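Local coordinates for putative cytoplasmic protein (Salmonella typhimurium, PDB 2GK3) that is of unknown function but assembles into hexamers and probably has a fold related to class I glutamine amidotransferases, at residues L11-I16 with N248-I253; L46-K51 with P240-L245; G119-I124 with A145-V150; P175-F180 with P208-G213. All blocks are in the same frame, centred on the assembly; numbering follows the deposited sequence.

Contact 1 (L11-I16 with N248-I253); sequences LKVLFI and NTLQFI
L11 lays its forked end against the amide of Q251, and the two side chains cross obliquely. The nitrogen NE2 of Q251 lies among the branch atoms of L11, 3.3 Å from CG and 3.5 Å from CD2. The other methyl, CD1 of L11, lies 3.8 Å from the amide carbon CD of Q251. This is contact between a polar end and an apolar fork, with no hydrogen bond across the segments. Q251 reaches it by a bent path: its chi1 of -138° lies away from the staggered values and the chain bends at chi2 (107°), which swings the amide from the flank of the helix back toward L11.

L250, one residue earlier on the helix, points toward the strand segment. Its CB meets CD1 of L11 at 3.9 Å, while farther out CD1 of L250 approaches CG2 of V13 at 4.2 Å. With CD1 extended away from CA (chi2 -176°), L250 spans from the CD1 methyl of L11 to V13, two residues on in the sequence. V80 and V82 of strand 80-84 and L49 of helix 43-51 also touch L250, so its apolar end is enclosed by protein. Q251, by contrast, sits toward the partly exposed margin.

Strand 12-28 runs parallel to strands 55-59 and 80-84; through L250 helix 242-253 packs on two of these neighbouring strands. Such helix-on-sheet packing through leucine and valine is characteristic of doubly wound alpha/beta folds, consistent with the glutamine amidotransferase-like family.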
loop_
_atom_site.group_PDB
_atom_site.type_symbol
_atom_site.label_atom_id
_atom_site.label_comp_id
_atom_site.label_asym_id
_atom_site.label_seq_id
_atom_site.Cartn_x
_atom_site.Cartn_y
_atom_site.Cartn_z
ATOM N N LEU E 11 23.899 -35.499 -2.871
ATOM C CA LEU E 11 23.859 -34.057 -3.175
ATOM C C LEU E 11 23.442 -33.156 -2.047
ATOM O O LEU E 11 22.376 -33.326 -1.460
ATOM C CB LEU E 11 22.915 -33.752 -4.338
ATOM C CG LEU E 11 22.906 -34.531 -5.642
ATOM C CD1 LEU E 11 21.853 -33.899 -6.542
ATOM C CD2 LEU E 11 24.289 -34.566 -6.317
ATOM N N LYS E 12 24.277 -32.157 -1.789
ATOM C CA LYS E 12 23.932 -31.076 -0.888
ATOM C C LYS E 12 23.566 -29.882 -1.758
ATOM O O LYS E 12 24.418 -29.346 -2.483
ATOM C CB LYS E 12 25.118 -30.751 0.010
ATOM C CG LYS E 12 24.732 -30.025 1.276
ATOM C CD LYS E 12 25.957 -29.531 2.030
ATOM C CE LYS E 12 25.740 -29.606 3.546
ATOM N NZ LYS E 12 24.469 -28.948 4.021
ATOM N N VAL E 13 22.300 -29.484 -1.711
ATOM C CA VAL E 13 21.788 -28.399 -2.565
ATOM C C VAL E 13 21.207 -27.250 -1.734
ATOM O O VAL E 13 20.444 -27.488 -0.802
ATOM C CB VAL E 13 20.723 -28.932 -3.555
ATOM C CG1 VAL E 13 20.056 -27.783 -4.356
ATOM C CG2 VAL E 13 21.332 -29.968 -4.486
ATOM N N LEU E 14 21.577 -26.015 -2.077
ATOM C CA LEU E 14 20.999 -24.810 -1.482
ATOM C C LEU E 14 19.851 -24.338 -2.367
ATOM O O LEU E 14 20.058 -24.008 -3.524
ATOM C CB LEU E 14 22.065 -23.711 -1.380
ATOM C CG LEU E 14 22.040 -22.620 -0.300
ATOM C CD1 LEU E 14 22.528 -21.323 -0.889
ATOM C CD2 LEU E 14 20.683 -22.402 0.377
ATOM N N PHE E 15 18.633 -24.324 -1.843
ATOM C CA PHE E 15 17.490 -23.881 -2.631
ATOM C C PHE E 15 17.063 -22.484 -2.158
ATOM O O PHE E 15 16.622 -22.322 -1.019
ATOM C CB PHE E 15 16.337 -24.887 -2.520
ATOM C CG PHE E 15 15.191 -24.622 -3.485
ATOM C CD1 PHE E 15 14.997 -25.436 -4.591
ATOM C CD2 PHE E 15 14.308 -23.561 -3.273
ATOM C CE1 PHE E 15 13.954 -25.188 -5.476
ATOM C CE2 PHE E 15 13.265 -23.306 -4.149
ATOM C CZ PHE E 15 13.084 -24.113 -5.248
ATOM N N ILE E 16 17.209 -21.479 -3.024
ATOM C CA ILE E 16 16.896 -20.110 -2.664
ATOM C C ILE E 16 15.607 -19.609 -3.319
ATOM O O ILE E 16 15.393 -19.744 -4.532
ATOM C CB ILE E 16 18.055 -19.154 -2.985
ATOM C CG1 ILE E 16 19.398 -19.730 -2.512
ATOM C CG2 ILE E 16 17.812 -17.802 -2.355
ATOM C CD1 ILE E 16 20.631 -18.894 -2.930
ATOM N N ASN E 248 17.284 -35.478 -11.569
ATOM C CA ASN E 248 18.244 -35.680 -12.664
ATOM C C ASN E 248 18.962 -34.402 -13.062
ATOM O O ASN E 248 20.159 -34.440 -13.318
ATOM C CB ASN E 248 17.602 -36.282 -13.929
ATOM C CG ASN E 248 17.025 -37.666 -13.711
ATOM O OD1 ASN E 248 17.303 -38.340 -12.705
ATOM N ND2 ASN E 248 16.209 -38.107 -14.672
ATOM N N THR E 249 18.248 -33.271 -13.117
ATOM C CA THR E 249 18.924 -32.041 -13.553
ATOM C C THR E 249 19.873 -31.526 -12.474
ATOM O O THR E 249 20.984 -31.043 -12.771
ATOM C CB THR E 249 17.989 -30.920 -14.137
ATOM O OG1 THR E 249 17.913 -29.815 -13.246
ATOM C CG2 THR E 249 16.614 -31.394 -14.460
ATOM N N LEU E 250 19.459 -31.663 -11.214
ATOM C CA LEU E 250 20.362 -31.350 -10.092
ATOM C C LEU E 250 21.641 -32.174 -10.177
ATOM O O LEU E 250 22.739 -31.641 -10.091
ATOM C CB LEU E 250 19.656 -31.582 -8.755
ATOM C CG LEU E 250 18.665 -30.476 -8.442
ATOM C CD1 LEU E 250 18.035 -30.668 -7.069
ATOM C CD2 LEU E 250 19.377 -29.112 -8.564
ATOM N N GLN E 251 21.462 -33.471 -10.411
ATOM C CA GLN E 251 22.540 -34.448 -10.485
ATOM C C GLN E 251 23.433 -34.225 -11.721
ATOM O O GLN E 251 24.658 -34.404 -11.668
ATOM C CB GLN E 251 21.925 -35.850 -10.520
ATOM C CG GLN E 251 22.635 -36.874 -9.654
ATOM C CD GLN E 251 21.859 -37.230 -8.407
ATOM O OE1 GLN E 251 20.631 -37.375 -8.448
ATOM N NE2 GLN E 251 22.569 -37.406 -7.292
ATOM N N PHE E 252 22.815 -33.835 -12.834
ATOM C CA PHE E 252 23.563 -33.562 -14.060
ATOM C C PHE E 252 24.603 -32.437 -13.909
ATOM O O PHE E 252 25.732 -32.546 -14.407
ATOM C CB PHE E 252 22.613 -33.269 -15.230
ATOM C CG PHE E 252 23.286 -33.341 -16.580
ATOM C CD1 PHE E 252 23.556 -34.580 -17.174
ATOM C CD2 PHE E 252 23.664 -32.175 -17.249
ATOM C CE1 PHE E 252 24.188 -34.660 -18.410
ATOM C CE2 PHE E 252 24.296 -32.233 -18.485
ATOM C CZ PHE E 252 24.565 -33.488 -19.069
ATOM N N ILE E 253 24.218 -31.378 -13.207
ATOM C CA ILE E 253 25.029 -30.165 -13.082
ATOM C C ILE E 253 25.824 -30.088 -11.753
ATOM O O ILE E 253 26.576 -29.137 -11.520
ATOM C CB ILE E 253 24.156 -28.878 -13.315
ATOM C CG1 ILE E 253 23.267 -28.579 -12.104
ATOM C CG2 ILE E 253 23.274 -29.029 -14.572
ATOM C CD1 ILE E 253 22.454 -27.292 -12.214
#

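Contact 2 (L46-K51 with P240-L245); sequences LECLRK and PFYTDL
OG1 of T243 is met by both side-chain atoms of C48, with CB at 3.5 Å and SG at 3.6 Å. These are close packing contacts, and no hydrogen bond joins the two segments. The first torsion of T243 (chi1 -66°) sets OG1 anti to its carbonyl carbon and sends CG2 the other way, to 3.8 Å from the backbone O of C48. One threonine thus touches both the side chain and the carbonyl of the cysteine.

SG of C48 also approaches the Y242 ring, 4.0 Å from CD2. It lies 80° off the ring normal, near the ring plane, so this is a sulfur-aromatic contact at the edge. This is helix-helix packing: helix 43-51 meets the first turn of helix 242-253, with C48 and T243 at the point where their backbones come nearest, 5.8 Å between CA atoms.

F241 occupies the N-cap position, and its O accepts the L245 N bond at 2.9 Å. Y242 is held at its far end by a hydrogen bond from OH to the backbone O of C227, while W246 and F236 meet its ring edge-to-face. L49, on the next position of helix 43-51, packs on W246, V247 and L250 farther along the partner helix.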
loop_
_atom_site.group_PDB
_atom_site.type_symbol
_atom_site.label_atom_id
_atom_site.label_comp_id
_atom_site.label_asym_id
_atom_site.label_seq_id
_atom_site.Cartn_x
_atom_site.Cartn_y
_atom_site.Cartn_z
ATOM N N LEU E 46 10.277 -29.372 -2.801
ATOM C CA LEU E 46 11.246 -29.654 -1.738
ATOM C C LEU E 46 11.010 -31.021 -1.067
ATOM O O LEU E 46 11.960 -31.689 -0.684
ATOM C CB LEU E 46 11.270 -28.514 -0.700
ATOM C CG LEU E 46 11.664 -27.115 -1.206
ATOM C CD1 LEU E 46 11.345 -26.053 -0.173
ATOM C CD2 LEU E 46 13.133 -27.050 -1.628
ATOM N N GLU E 47 9.750 -31.426 -0.955
ATOM C CA GLU E 47 9.402 -32.736 -0.444
ATOM C C GLU E 47 9.875 -33.845 -1.379
ATOM O O GLU E 47 10.336 -34.887 -0.934
ATOM C CB GLU E 47 7.890 -32.815 -0.201
ATOM C CG GLU E 47 7.388 -34.095 0.442
ATOM C CD GLU E 47 8.195 -34.520 1.657
ATOM O OE1 GLU E 47 8.727 -33.643 2.379
ATOM O OE2 GLU E 47 8.300 -35.743 1.888
ATOM N N CYS E 48 9.769 -33.605 -2.680
ATOM C CA CYS E 48 10.191 -34.576 -3.695
ATOM C C CYS E 48 11.693 -34.745 -3.714
ATOM O O CYS E 48 12.196 -35.860 -3.879
ATOM C CB CYS E 48 9.730 -34.145 -5.088
ATOM S SG CYS E 48 7.968 -34.170 -5.373
ATOM N N LEU E 49 12.413 -33.638 -3.575
ATOM C CA LEU E 49 13.873 -33.692 -3.525
ATOM C C LEU E 49 14.351 -34.399 -2.264
ATOM O O LEU E 49 15.346 -35.129 -2.305
ATOM C CB LEU E 49 14.501 -32.289 -3.647
ATOM C CG LEU E 49 14.075 -31.488 -4.898
ATOM C CD1 LEU E 49 14.490 -30.017 -4.825
ATOM C CD2 LEU E 49 14.583 -32.143 -6.180
ATOM N N ARG E 50 13.650 -34.169 -1.150
ATOM C CA ARG E 50 13.923 -34.859 0.117
ATOM C C ARG E 50 13.819 -36.372 -0.071
ATOM O O ARG E 50 14.753 -37.110 0.261
ATOM C CB ARG E 50 12.959 -34.388 1.211
ATOM C CG ARG E 50 13.291 -34.879 2.633
ATOM C CD ARG E 50 12.248 -34.407 3.668
ATOM N NE ARG E 50 10.897 -34.902 3.387
ATOM C CZ ARG E 50 9.870 -34.153 2.972
ATOM N NH1 ARG E 50 10.000 -32.842 2.784
ATOM N NH2 ARG E 50 8.693 -34.721 2.744
ATOM N N LYS E 51 12.695 -36.812 -0.638
ATOM C CA LYS E 51 12.430 -38.233 -0.891
ATOM C C LYS E 51 13.375 -38.849 -1.915
ATOM O O LYS E 51 13.569 -40.067 -1.929
ATOM C CB LYS E 51 10.984 -38.444 -1.367
ATOM C CG LYS E 51 9.912 -38.257 -0.316
ATOM C CD LYS E 51 8.738 -39.194 -0.628
ATOM C CE LYS E 51 7.367 -38.517 -0.553
ATOM N NZ LYS E 51 7.155 -37.766 0.724
ATOM N N PRO E 240 4.365 -38.253 -13.489
ATOM C CA PRO E 240 5.209 -39.330 -12.961
ATOM C C PRO E 240 6.699 -39.017 -12.987
ATOM O O PRO E 240 7.470 -39.605 -12.227
ATOM C CB PRO E 240 4.921 -40.489 -13.917
ATOM C CG PRO E 240 3.581 -40.243 -14.399
ATOM C CD PRO E 240 3.483 -38.757 -14.554
ATOM N N PHE E 241 7.102 -38.093 -13.853
ATOM C CA PHE E 241 8.523 -37.773 -13.995
ATOM C C PHE E 241 8.916 -36.430 -13.376
ATOM O O PHE E 241 10.019 -35.932 -13.602
ATOM C CB PHE E 241 8.940 -37.869 -15.468
ATOM C CG PHE E 241 8.702 -39.234 -16.081
ATOM C CD1 PHE E 241 9.524 -40.314 -15.757
ATOM C CD2 PHE E 241 7.657 -39.436 -16.987
ATOM C CE1 PHE E 241 9.307 -41.578 -16.323
ATOM C CE2 PHE E 241 7.438 -40.692 -17.562
ATOM C CZ PHE E 241 8.259 -41.766 -17.224
ATOM N N TYR E 242 8.024 -35.852 -12.579
ATOM C CA TYR E 242 8.317 -34.579 -11.929
ATOM C C TYR E 242 9.588 -34.688 -11.091
ATOM O O TYR E 242 10.507 -33.866 -11.226
ATOM C CB TYR E 242 7.140 -34.149 -11.072
ATOM C CG TYR E 242 7.232 -32.785 -10.424
ATOM C CD1 TYR E 242 6.881 -31.618 -11.122
ATOM C CD2 TYR E 242 7.597 -32.662 -9.094
ATOM C CE1 TYR E 242 6.928 -30.363 -10.506
ATOM C CE2 TYR E 242 7.654 -31.412 -8.468
ATOM C CZ TYR E 242 7.319 -30.269 -9.165
ATOM O OH TYR E 242 7.385 -29.046 -8.511
ATOM N N THR E 243 9.643 -35.725 -10.252
ATOM C CA THR E 243 10.738 -35.889 -9.299
ATOM C C THR E 243 12.030 -36.130 -10.026
ATOM O O THR E 243 13.034 -35.479 -9.730
ATOM C CB THR E 243 10.490 -37.057 -8.280
ATOM O OG1 THR E 243 9.379 -36.731 -7.436
ATOM C CG2 THR E 243 11.714 -37.294 -7.410
ATOM N N ASP E 244 12.003 -37.069 -10.972
ATOM C CA ASP E 244 13.199 -37.449 -11.732
ATOM C C ASP E 244 13.748 -36.288 -12.535
ATOM O O ASP E 244 14.954 -36.166 -12.677
ATOM C CB ASP E 244 12.916 -38.630 -12.674
ATOM C CG ASP E 244 12.600 -39.921 -11.929
ATOM O OD1 ASP E 244 12.872 -40.012 -10.699
ATOM O OD2 ASP E 244 12.082 -40.849 -12.588
ATOM N N LEU E 245 12.853 -35.453 -13.064
ATOM C CA LEU E 245 13.251 -34.266 -13.822
ATOM C C LEU E 245 14.176 -33.404 -12.976
ATOM O O LEU E 245 15.319 -33.183 -13.341
ATOM C CB LEU E 245 12.027 -33.453 -14.275
ATOM C CG LEU E 245 12.238 -32.057 -14.890
ATOM C CD1 LEU E 245 13.162 -32.058 -16.133
ATOM C CD2 LEU E 245 10.901 -31.424 -15.237
#

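Contact 3 (G119-I124 with A145-V150); sequences GGLLMI and AEVLPV
L121 reaches from strand 120-124 toward the 145-150 segment, and its side chain can be followed outward. CB points toward the loop but lies too far back to touch it, and CG likewise serves only to carry the branch. The turn at CG (chi2 57°) extends CD2 away from CA, making that methyl the forward tip. There CD2 of L121 meets two partners at equal range, CG1 of V147 at 3.9 Å and CD2 of L148 at 3.9 Å. V147 crosses L121 at about a right angle, whereas L148 comes in on a slant.

L148 divides its two methyls between neighbours on the strand. CD2 goes to L121, and CD1 approaches SE of M123, a selenomethionine, at 4.2 Å. L121 and M123 are two residues apart in the strand and so point to the same face, and the fork of L148 bridges them. All four residues are buried, and the interface is wholly apolar.

F130 and Y139, both in loops, also touch M123, and I83 of strand 80-84 touches L121. R195 hydrogen-bonds to both carbonyls, NH2 to A145 O and NE to L148 O, which ties the loop to it. Strand 120-124 lies between the parallel strands 80-84 and 218-223. L122, facing the other way, packs on W246 and I253 of helix 242-253, so the strand separates the 145-150 loop from that helix.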
loop_
_atom_site.group_PDB
_atom_site.type_symbol
_atom_site.label_atom_id
_atom_site.label_comp_id
_atom_site.label_asym_id
_atom_site.label_seq_id
_atom_site.Cartn_x
_atom_site.Cartn_y
_atom_site.Cartn_z
ATOM N N GLY E 119 30.917 -25.272 -8.727
ATOM C CA GLY E 119 29.523 -25.353 -8.319
ATOM C C GLY E 119 28.524 -25.418 -9.467
ATOM O O GLY E 119 28.784 -24.921 -10.575
ATOM N N GLY E 120 27.367 -26.024 -9.201
ATOM C CA GLY E 120 26.235 -25.970 -10.135
ATOM C C GLY E 120 25.202 -24.894 -9.802
ATOM O O GLY E 120 24.982 -24.525 -8.623
ATOM N N LEU E 121 24.546 -24.398 -10.845
ATOM C CA LEU E 121 23.539 -23.354 -10.703
ATOM C C LEU E 121 22.324 -23.701 -11.549
ATOM O O LEU E 121 22.451 -23.945 -12.767
ATOM C CB LEU E 121 24.106 -21.991 -11.132
ATOM C CG LEU E 121 23.205 -20.744 -11.044
ATOM C CD1 LEU E 121 22.716 -20.579 -9.626
ATOM C CD2 LEU E 121 23.903 -19.451 -11.533
ATOM N N LEU E 122 21.157 -23.744 -10.908
ATOM C CA LEU E 122 19.910 -23.889 -11.633
ATOM C C LEU E 122 19.023 -22.683 -11.322
ATOM O O LEU E 122 18.837 -22.330 -10.158
ATOM C CB LEU E 122 19.195 -25.207 -11.281
ATOM C CG LEU E 122 17.682 -25.296 -11.606
ATOM C CD1 LEU E 122 17.369 -25.366 -13.137
ATOM C CD2 LEU E 122 17.017 -26.458 -10.845
HETATM N N MSE E 123 18.534 -22.025 -12.373
HETATM C CA MSE E 123 17.495 -21.022 -12.227
HETATM C C MSE E 123 16.178 -21.601 -12.737
HETATM O O MSE E 123 16.137 -22.219 -13.807
HETATM C CB MSE E 123 17.838 -19.718 -12.963
HETATM C CG MSE E 123 16.758 -18.595 -12.761
HETATM SE SE MSE E 123 17.338 -16.809 -13.214
HETATM C CE MSE E 123 18.416 -16.363 -11.638
ATOM N N ILE E 124 15.111 -21.389 -11.961
ATOM C CA ILE E 124 13.769 -21.831 -12.327
ATOM C C ILE E 124 12.937 -20.598 -12.640
ATOM O O ILE E 124 12.983 -19.606 -11.901
ATOM C CB ILE E 124 13.119 -22.665 -11.191
ATOM C CG1 ILE E 124 13.923 -23.951 -10.947
ATOM C CG2 ILE E 124 11.616 -22.944 -11.486
ATOM C CD1 ILE E 124 13.430 -24.803 -9.737
ATOM N N ALA E 145 24.158 -12.545 -15.457
ATOM C CA ALA E 145 23.750 -12.816 -16.845
ATOM C C ALA E 145 24.788 -13.680 -17.611
ATOM O O ALA E 145 24.429 -14.668 -18.245
ATOM C CB ALA E 145 23.425 -11.499 -17.593
ATOM N N GLU E 146 26.072 -13.340 -17.503
ATOM C CA GLU E 146 27.134 -14.110 -18.188
ATOM C C GLU E 146 27.299 -15.545 -17.712
ATOM O O GLU E 146 27.928 -16.352 -18.401
ATOM C CB GLU E 146 28.497 -13.411 -18.070
ATOM C CG GLU E 146 28.636 -12.167 -18.920
ATOM C CD GLU E 146 28.699 -12.462 -20.413
ATOM O OE1 GLU E 146 28.970 -13.619 -20.789
ATOM O OE2 GLU E 146 28.476 -11.529 -21.211
ATOM N N VAL E 147 26.768 -15.861 -16.532
ATOM C CA VAL E 147 26.885 -17.217 -15.990
ATOM C C VAL E 147 25.811 -18.125 -16.598
ATOM O O VAL E 147 26.029 -19.331 -16.741
ATOM C CB VAL E 147 26.852 -17.247 -14.419
ATOM C CG1 VAL E 147 26.877 -18.672 -13.881
ATOM C CG2 VAL E 147 28.019 -16.459 -13.831
ATOM N N LEU E 148 24.672 -17.555 -16.978
ATOM C CA LEU E 148 23.520 -18.387 -17.395
ATOM C C LEU E 148 23.657 -18.856 -18.840
ATOM O O LEU E 148 24.258 -18.158 -19.655
ATOM C CB LEU E 148 22.180 -17.655 -17.165
ATOM C CG LEU E 148 21.965 -17.094 -15.746
ATOM C CD1 LEU E 148 20.711 -16.244 -15.712
ATOM C CD2 LEU E 148 21.944 -18.184 -14.626
ATOM N N PRO E 149 23.127 -20.057 -19.161
ATOM C CA PRO E 149 23.272 -20.559 -20.527
ATOM C C PRO E 149 22.202 -20.026 -21.501
ATOM O O PRO E 149 22.002 -20.593 -22.585
ATOM C CB PRO E 149 23.140 -22.068 -20.339
ATOM C CG PRO E 149 22.194 -22.206 -19.226
ATOM C CD PRO E 149 22.425 -21.030 -18.306
ATOM N N VAL E 150 21.509 -18.963 -21.103
ATOM C CA VAL E 150 20.519 -18.300 -21.961
ATOM C C VAL E 150 20.781 -16.793 -22.015
ATOM O O VAL E 150 21.441 -16.225 -21.133
ATOM C CB VAL E 150 19.044 -18.580 -21.510
ATOM C CG1 VAL E 150 18.728 -20.068 -21.562
ATOM C CG2 VAL E 150 18.735 -17.986 -20.111
#

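Contact 4 (P175-F180 with P208-G213); sequences PVVNGF and PLLVFG
V176 and F212 approach from opposite directions, the valine from the loop and the phenylalanine from strand 207-215. CZ is the ring atom that touches, 3.7 Å from CG2 of V176 and 4.0 Å from CG1; CG2 approaches the ring obliquely.

Beside this pair, V177 and L210 reach toward each other tip to tip, CG1 of V177 standing 4.0 Å from CD2 of L210. The chi1 of -174° places CG of L210 anti to its own N and carries the leucine out to the loop. The same methyl, CD2 of L210, also comes to 4.2 Å from CG1 of V176, joining the two pairs into one apolar patch. L210 and F212, two positions apart, both point to the loop.

The F212 ring has further aromatic neighbours, H174 stacked on it and F252 of helix 242-253 meeting it edge-to-face. V176 touches F252 as well as T249 of that helix, and so is wedged between helix and strand.

After V177 the chain reverses: F180 N bonds to V177 O at 3.0 Å, and the F180 ring lies over CA of V177. G179, with a positive phi (94°), takes the third place of the turn. This is a type II beta turn within the loop between strands 164-169 and 185-194, whose valines V176 and V177 pack on L210 and F212.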
loop_
_atom_site.group_PDB
_atom_site.type_symbol
_atom_site.label_atom_id
_atom_site.label_comp_id
_atom_site.label_asym_id
_atom_site.label_seq_id
_atom_site.Cartn_x
_atom_site.Cartn_y
_atom_site.Cartn_z
ATOM N N PRO E 175 20.577 -37.701 -21.052
ATOM C CA PRO E 175 20.508 -38.422 -19.760
ATOM C C PRO E 175 19.430 -37.931 -18.787
ATOM O O PRO E 175 18.780 -38.755 -18.146
ATOM C CB PRO E 175 21.891 -38.189 -19.140
ATOM C CG PRO E 175 22.796 -37.855 -20.261
ATOM C CD PRO E 175 21.970 -37.420 -21.454
ATOM N N VAL E 176 19.228 -36.613 -18.684
ATOM C CA VAL E 176 18.279 -36.033 -17.725
ATOM C C VAL E 176 16.824 -36.424 -18.005
ATOM O O VAL E 176 16.037 -36.674 -17.082
ATOM C CB VAL E 176 18.437 -34.496 -17.649
ATOM C CG1 VAL E 176 17.225 -33.830 -17.008
ATOM C CG2 VAL E 176 19.709 -34.126 -16.902
ATOM N N VAL E 177 16.473 -36.495 -19.280
ATOM C CA VAL E 177 15.084 -36.702 -19.676
ATOM C C VAL E 177 14.821 -38.057 -20.342
ATOM O O VAL E 177 13.676 -38.396 -20.652
ATOM C CB VAL E 177 14.606 -35.569 -20.609
ATOM C CG1 VAL E 177 14.703 -34.209 -19.895
ATOM C CG2 VAL E 177 15.403 -35.583 -21.923
ATOM N N ASN E 178 15.883 -38.819 -20.576
ATOM C CA ASN E 178 15.736 -40.108 -21.225
ATOM C C ASN E 178 14.675 -40.994 -20.549
ATOM O O ASN E 178 14.716 -41.211 -19.331
ATOM C CB ASN E 178 17.084 -40.817 -21.332
ATOM C CG ASN E 178 16.987 -42.138 -22.082
ATOM O OD1 ASN E 178 16.721 -42.167 -23.279
ATOM N ND2 ASN E 178 17.203 -43.236 -21.373
ATOM N N GLY E 179 13.718 -41.474 -21.343
ATOM C CA GLY E 179 12.652 -42.342 -20.844
ATOM C C GLY E 179 11.365 -41.643 -20.453
ATOM O O GLY E 179 10.367 -42.313 -20.195
ATOM N N PHE E 180 11.377 -40.308 -20.404
ATOM C CA PHE E 180 10.200 -39.531 -19.986
ATOM C C PHE E 180 9.170 -39.589 -21.098
ATOM O O PHE E 180 9.533 -39.744 -22.269
ATOM C CB PHE E 180 10.561 -38.055 -19.733
ATOM C CG PHE E 180 11.402 -37.799 -18.493
ATOM C CD1 PHE E 180 12.069 -38.843 -17.818
ATOM C CD2 PHE E 180 11.564 -36.494 -18.029
ATOM C CE1 PHE E 180 12.858 -38.588 -16.678
ATOM C CE2 PHE E 180 12.356 -36.223 -16.905
ATOM C CZ PHE E 180 13.006 -37.282 -16.224
ATOM N N PRO E 208 13.056 -22.217 -25.942
ATOM C CA PRO E 208 13.718 -23.182 -25.051
ATOM C C PRO E 208 12.968 -23.301 -23.714
ATOM O O PRO E 208 12.363 -22.309 -23.242
ATOM C CB PRO E 208 15.117 -22.588 -24.842
ATOM C CG PRO E 208 15.065 -21.214 -25.327
ATOM C CD PRO E 208 13.899 -21.043 -26.238
ATOM N N LEU E 209 12.981 -24.508 -23.142
ATOM C CA LEU E 209 12.391 -24.743 -21.815
ATOM C C LEU E 209 13.427 -25.281 -20.814
ATOM O O LEU E 209 13.527 -24.787 -19.684
ATOM C CB LEU E 209 11.168 -25.673 -21.894
ATOM C CG LEU E 209 10.538 -26.155 -20.574
ATOM C CD1 LEU E 209 9.996 -24.998 -19.745
ATOM C CD2 LEU E 209 9.430 -27.178 -20.828
ATOM N N LEU E 210 14.173 -26.302 -21.224
ATOM C CA LEU E 210 15.262 -26.828 -20.403
ATOM C C LEU E 210 16.572 -26.704 -21.158
ATOM O O LEU E 210 16.700 -27.239 -22.253
ATOM C CB LEU E 210 14.988 -28.284 -19.993
ATOM C CG LEU E 210 15.961 -28.954 -19.018
ATOM C CD1 LEU E 210 16.082 -28.215 -17.647
ATOM C CD2 LEU E 210 15.575 -30.419 -18.824
ATOM N N VAL E 211 17.537 -26.012 -20.554
ATOM C CA VAL E 211 18.803 -25.670 -21.207
ATOM C C VAL E 211 19.978 -25.937 -20.262
ATOM O O VAL E 211 19.954 -25.506 -19.105
ATOM C CB VAL E 211 18.852 -24.167 -21.642
ATOM C CG1 VAL E 211 20.195 -23.828 -22.321
ATOM C CG2 VAL E 211 17.667 -23.815 -22.570
ATOM N N PHE E 212 20.997 -26.633 -20.776
ATOM C CA PHE E 212 22.211 -26.950 -20.006
ATOM C C PHE E 212 23.435 -26.234 -20.571
ATOM O O PHE E 212 23.606 -26.135 -21.782
ATOM C CB PHE E 212 22.450 -28.478 -19.943
ATOM C CG PHE E 212 21.392 -29.220 -19.166
ATOM C CD1 PHE E 212 21.476 -29.323 -17.783
ATOM C CD2 PHE E 212 20.288 -29.776 -19.813
ATOM C CE1 PHE E 212 20.483 -29.968 -17.056
ATOM C CE2 PHE E 212 19.304 -30.433 -19.102
ATOM C CZ PHE E 212 19.396 -30.531 -17.724
ATOM N N GLY E 213 24.285 -25.728 -19.698
ATOM C CA GLY E 213 25.545 -25.169 -20.155
ATOM C C GLY E 213 26.682 -25.359 -19.184
ATOM O O GLY E 213 26.585 -26.147 -18.236
#

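Contacts 1 and 2 share helix 242-253, their centres about 12 Å apart. Contact 1 joins segments near the two ends of the chain and encloses the other three along the sequence; contact 2 encloses contacts 3 and 4, which follow one another. Contact 3 is about 12 Å from contact 1, centre to centre, and meets it through I253 and L250 against L122. Contact 4, about 14 Å from contact 1 between centres, is linked to it by a hydrogen bond from N248 ND2 to V176 O, and to contact 2 by stacked F180 and F241. The C-terminal helix thus touches the N-terminal strand, helix 43-51, strand 120-124 and the 175-180 loop, uniting distant parts of the sequence.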